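Local structure of sulfite reductase [ferredoxin] (Mycobacterium tuberculosis, 1ZJ8) at residues 126-129 against 130-134; 457-460 against 461-464. The protein catalyses the six-electron reduction of sulfite to sulfide, taking electrons from ferredoxin and using siroheme and a [4Fe-4S] cluster. One frame throughout, in Å; residues are numbered along the deposited sequence.

Both interactions are local, each within one continuous stretch of chain, and both lie where a helix gives way to loop; their centres are about 40 Å apart. Interaction 1 ends helix 118-131 in a ferredoxin-like half domain and is partly buried, its apolar side packed on strand 144-149 and helix 154-162. Interaction 2 follows the short, weakly bonded helix 457-460 of a 4Fe-4S domain and is a surface contact, with L463 as its buried residue. The chemistry differs accordingly: in 126-134 one carbonyl takes two backbone donors and a threonine meets an aspartate, whereas 457-464 relies on backbone bonds spanning three residues plus one loose aliphatic contact and an amide oxygen against an isoleucine.

Interaction 1: 126-129 against 130-134; sequences QIST and EFARD
I127 overlaps the rim of the F131 ring: its CG2 lies in the ring plane, 4.0 Å from F131 CD1, and the two side chains cross obliquely. F131 CG stands anti to its own carbonyl carbon, which holds the ring beside the preceding turn, and one ring face carries the E130 carboxylate carbon, offset toward the rim. That carboxylate goes on to a salt bridge with R160 of helix 154-162, where I157 also meets both I127 and F131. The backbone carrying them is the last turn of helix 118-131, in the first ferredoxin-like half domain: F131 N bonds to I127 O at 2.7 Å. Beyond it the chain turns off the helix through R133 and D134, both with positive phi (60° and 72°). S128 O is gripped from opposite faces of its carbonyl plane, by A132 N at 2.9 Å and by D134 N, also at 2.9 Å but 51° out of that plane. S128 OG bonds onward to T135 O. The T129 and D134 side chains run alongside each other in one direction, with T129 OG1 2.9 Å from D134 OD1; G125 O is the hydroxyl's stronger partner, and its one proton is not assigned between them. D134 OD2 bonds to T367.

Interaction 2: 457-460 against 461-464; sequences EDIN and SQLD
I459 and Q462 cross at about a right angle, the amide oxygen of the glutamine coming against the outer branch of the isoleucine. Q462 OE1 is 3.6 Å from I459 CD1 and 3.7 Å from I459 CG1, so the touch is a van der Waals one between a carbonyl oxygen and aliphatic carbon. The bend at chi2 (94°) folds the glutamine chain back over the preceding residues instead of letting it run outward, and Q462 CB sits 3.5 Å from I459 O. The CG2 branch of I459 instead approaches L463 CD1 at 4.2 Å, the two aliphatic chains meeting at an oblique angle. L463 is the buried member of the group and reaches W421 of helix 420-424, while Q462 touches V544 of helix 532-545. S461, which follows N460, has its OG near I459 O, but the two are not bonded.

Two backbone bonds cross the same stretch. Q462 N donates to I459 O at 2.9 Å, and L463 N to N460 O at 3.1 Å; the second is fairly straight at hydrogen (159°), yet its donor stands 61° out of the carbonyl plane. Two aspartates near the ends of the stretch tie it to the C-terminal part of the chain, D458 by a salt bridge to R541 and D464 by one to R547. Each of the two bonds spans three residues, the spacing of a 3-10 turn, and the residues N460 to L463 form a type I beta turn. L463 is then the centre of an inverse gamma turn, closed by D464 N to Q462 O at 2.8 Å, which leads from the helix 457-460 into the loop before strand 469-472 of the 4Fe-4S domain.

Interaction 1: 126-129 against 130-134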
loop_
_atom_site.group_PDB
_atom_site.type_symbol
_atom_site.label_atom_id
_atom_site.label_comp_id
_atom_site.label_asym_id
_atom_site.label_seq_id
_atom_site.Cartn_x
_atom_site.Cartn_y
_atom_site.Cartn_z
ATOM N N GLN A 126 14.318 -5.198 -16.544
ATOM C CA GLN A 126 14.623 -4.803 -17.917
ATOM C C GLN A 126 13.614 -3.828 -18.509
ATOM O O GLN A 126 14.008 -2.877 -19.186
ATOM C CB GLN A 126 14.709 -6.045 -18.768
ATOM C CG GLN A 126 15.884 -6.921 -18.362
ATOM C CD GLN A 126 15.789 -8.323 -18.890
ATOM O OE1 GLN A 126 14.768 -8.726 -19.466
ATOM N NE2 GLN A 126 16.862 -9.088 -18.698
ATOM N N ILE A 127 12.326 -4.062 -18.243
ATOM C CA ILE A 127 11.276 -3.106 -18.573
ATOM C C ILE A 127 11.689 -1.724 -18.049
ATOM O O ILE A 127 11.648 -0.749 -18.804
ATOM C CB ILE A 127 9.867 -3.484 -17.959
ATOM C CG1 ILE A 127 9.370 -4.899 -18.348
ATOM C CG2 ILE A 127 8.812 -2.507 -18.381
ATOM C CD1 ILE A 127 9.802 -5.414 -19.690
ATOM N N SER A 128 12.088 -1.644 -16.769
ATOM C CA SER A 128 12.357 -0.350 -16.115
ATOM C C SER A 128 13.527 0.358 -16.781
ATOM O O SER A 128 13.423 1.546 -17.150
ATOM C CB SER A 128 12.669 -0.528 -14.627
ATOM O OG SER A 128 13.027 0.705 -13.996
ATOM N N THR A 129 14.628 -0.382 -16.936
ATOM C CA THR A 129 15.870 0.167 -17.478
ATOM C C THR A 129 15.639 0.736 -18.884
ATOM O O THR A 129 16.177 1.786 -19.239
ATOM C CB THR A 129 17.009 -0.917 -17.516
ATOM O OG1 THR A 129 17.100 -1.607 -16.254
ATOM C CG2 THR A 129 18.352 -0.281 -17.823
ATOM N N GLU A 130 14.782 0.059 -19.646
ATOM C CA GLU A 130 14.564 0.351 -21.061
ATOM C C GLU A 130 13.408 1.285 -21.340
ATOM O O GLU A 130 13.492 2.080 -22.250
ATOM C CB GLU A 130 14.317 -0.952 -21.818
ATOM C CG GLU A 130 14.681 -0.904 -23.296
ATOM C CD GLU A 130 13.962 -1.990 -24.110
ATOM O OE1 GLU A 130 14.418 -3.175 -24.063
ATOM O OE2 GLU A 130 12.948 -1.641 -24.789
ATOM N N PHE A 131 12.320 1.180 -20.589
ATOM C CA PHE A 131 11.128 1.993 -20.860
ATOM C C PHE A 131 10.758 3.017 -19.806
ATOM O O PHE A 131 9.867 3.819 -20.066
ATOM C CB PHE A 131 9.895 1.108 -21.022
ATOM C CG PHE A 131 9.955 0.174 -22.185
ATOM C CD1 PHE A 131 9.580 -1.151 -22.027
ATOM C CD2 PHE A 131 10.364 0.624 -23.443
ATOM C CE1 PHE A 131 9.625 -2.010 -23.085
ATOM C CE2 PHE A 131 10.402 -0.223 -24.516
ATOM C CZ PHE A 131 10.037 -1.546 -24.342
ATOM N N ALA A 132 11.376 2.978 -18.623
ATOM C CA ALA A 132 10.946 3.851 -17.513
ATOM C C ALA A 132 12.056 4.762 -16.996
ATOM O O ALA A 132 11.911 5.372 -15.940
ATOM C CB ALA A 132 10.346 3.012 -16.359
ATOM N N ARG A 133 13.137 4.884 -17.759
ATOM C CA ARG A 133 14.316 5.654 -17.357
ATOM C C ARG A 133 14.926 5.113 -16.066
ATOM O O ARG A 133 15.549 5.854 -15.300
ATOM C CB ARG A 133 13.990 7.149 -17.251
ATOM C CG ARG A 133 13.329 7.750 -18.525
ATOM C CD ARG A 133 13.341 9.288 -18.508
ATOM N NE ARG A 133 12.311 9.896 -19.357
ATOM C CZ ARG A 133 12.349 11.149 -19.838
ATOM N NH1 ARG A 133 13.376 11.967 -19.589
ATOM N NH2 ARG A 133 11.345 11.602 -20.588
ATOM N N ASP A 134 14.765 3.798 -15.872
ATOM C CA ASP A 134 15.313 3.040 -14.730
ATOM C C ASP A 134 14.594 3.342 -13.401
ATOM O O ASP A 134 15.074 2.966 -12.333
ATOM C CB ASP A 134 16.831 3.226 -14.604
ATOM C CG ASP A 134 17.558 1.931 -14.221
ATOM O OD1 ASP A 134 17.222 0.853 -14.787
ATOM O OD2 ASP A 134 18.484 1.985 -13.367
#

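Interaction 2: 457-460 against 461-464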
loop_
_atom_site.group_PDB
_atom_site.type_symbol
_atom_site.label_atom_id
_atom_site.label_comp_id
_atom_site.label_asym_id
_atom_site.label_seq_id
_atom_site.Cartn_x
_atom_site.Cartn_y
_atom_site.Cartn_z
ATOM N N GLU A 457 23.202 8.881 16.064
ATOM C CA GLU A 457 24.030 7.723 16.409
ATOM C C GLU A 457 24.426 7.813 17.901
ATOM O O GLU A 457 24.363 6.834 18.635
ATOM C CB GLU A 457 25.241 7.677 15.476
ATOM C CG GLU A 457 26.287 6.643 15.828
ATOM C CD GLU A 457 27.318 7.117 16.849
ATOM O OE1 GLU A 457 27.429 8.335 17.120
ATOM O OE2 GLU A 457 28.026 6.238 17.383
ATOM N N ASP A 458 24.854 9.008 18.301
ATOM C CA ASP A 458 24.789 9.535 19.667
ATOM C C ASP A 458 23.982 8.692 20.658
ATOM O O ASP A 458 24.492 8.250 21.683
ATOM C CB ASP A 458 24.142 10.914 19.494
ATOM C CG ASP A 458 23.828 11.607 20.789
ATOM O OD1 ASP A 458 23.489 10.946 21.797
ATOM O OD2 ASP A 458 23.889 12.857 20.775
ATOM N N ILE A 459 22.711 8.481 20.318
ATOM C CA ILE A 459 21.693 7.950 21.224
ATOM C C ILE A 459 21.244 6.530 20.880
ATOM O O ILE A 459 20.532 5.896 21.659
ATOM C CB ILE A 459 20.435 8.889 21.187
ATOM C CG1 ILE A 459 19.934 9.156 22.601
ATOM C CG2 ILE A 459 19.304 8.366 20.257
ATOM C CD1 ILE A 459 20.796 10.149 23.375
ATOM N N ASN A 460 21.641 6.040 19.707
ATOM C CA ASN A 460 21.168 4.747 19.183
ATOM C C ASN A 460 21.262 3.570 20.169
ATOM O O ASN A 460 20.414 2.683 20.171
ATOM C CB ASN A 460 21.931 4.397 17.900
ATOM C CG ASN A 460 21.424 3.125 17.245
ATOM O OD1 ASN A 460 20.229 2.820 17.285
ATOM N ND2 ASN A 460 22.331 2.379 16.632
ATOM N N SER A 461 22.312 3.572 20.982
ATOM C CA SER A 461 22.472 2.630 22.087
ATOM C C SER A 461 21.168 2.406 22.897
ATOM O O SER A 461 20.811 1.262 23.215
ATOM C CB SER A 461 23.595 3.143 23.004
ATOM O OG SER A 461 23.490 4.548 23.243
ATOM N N GLN A 462 20.469 3.503 23.210
ATOM C CA GLN A 462 19.261 3.470 24.047
ATOM C C GLN A 462 17.998 2.970 23.343
ATOM O O GLN A 462 17.010 2.616 23.993
ATOM C CB GLN A 462 18.949 4.874 24.591
ATOM C CG GLN A 462 19.727 5.272 25.826
ATOM C CD GLN A 462 20.978 6.034 25.491
ATOM O OE1 GLN A 462 21.002 7.262 25.578
ATOM N NE2 GLN A 462 22.027 5.318 25.096
ATOM N N LEU A 463 18.003 2.977 22.021
ATOM C CA LEU A 463 16.750 2.810 21.295
ATOM C C LEU A 463 16.391 1.348 21.107
ATOM O O LEU A 463 16.387 0.806 19.994
ATOM C CB LEU A 463 16.759 3.570 19.965
ATOM C CG LEU A 463 16.332 5.029 20.129
ATOM C CD1 LEU A 463 16.366 5.750 18.787
ATOM C CD2 LEU A 463 14.945 5.118 20.756
ATOM N N ASP A 464 16.045 0.735 22.231
ATOM C CA ASP A 464 15.588 -0.657 22.268
ATOM C C ASP A 464 14.239 -0.866 21.579
ATOM O O ASP A 464 13.785 -1.997 21.451
ATOM C CB ASP A 464 15.483 -1.139 23.731
ATOM C CG ASP A 464 14.551 -0.258 24.586
ATOM O OD1 ASP A 464 13.471 0.134 24.086
ATOM O OD2 ASP A 464 14.892 0.040 25.754
#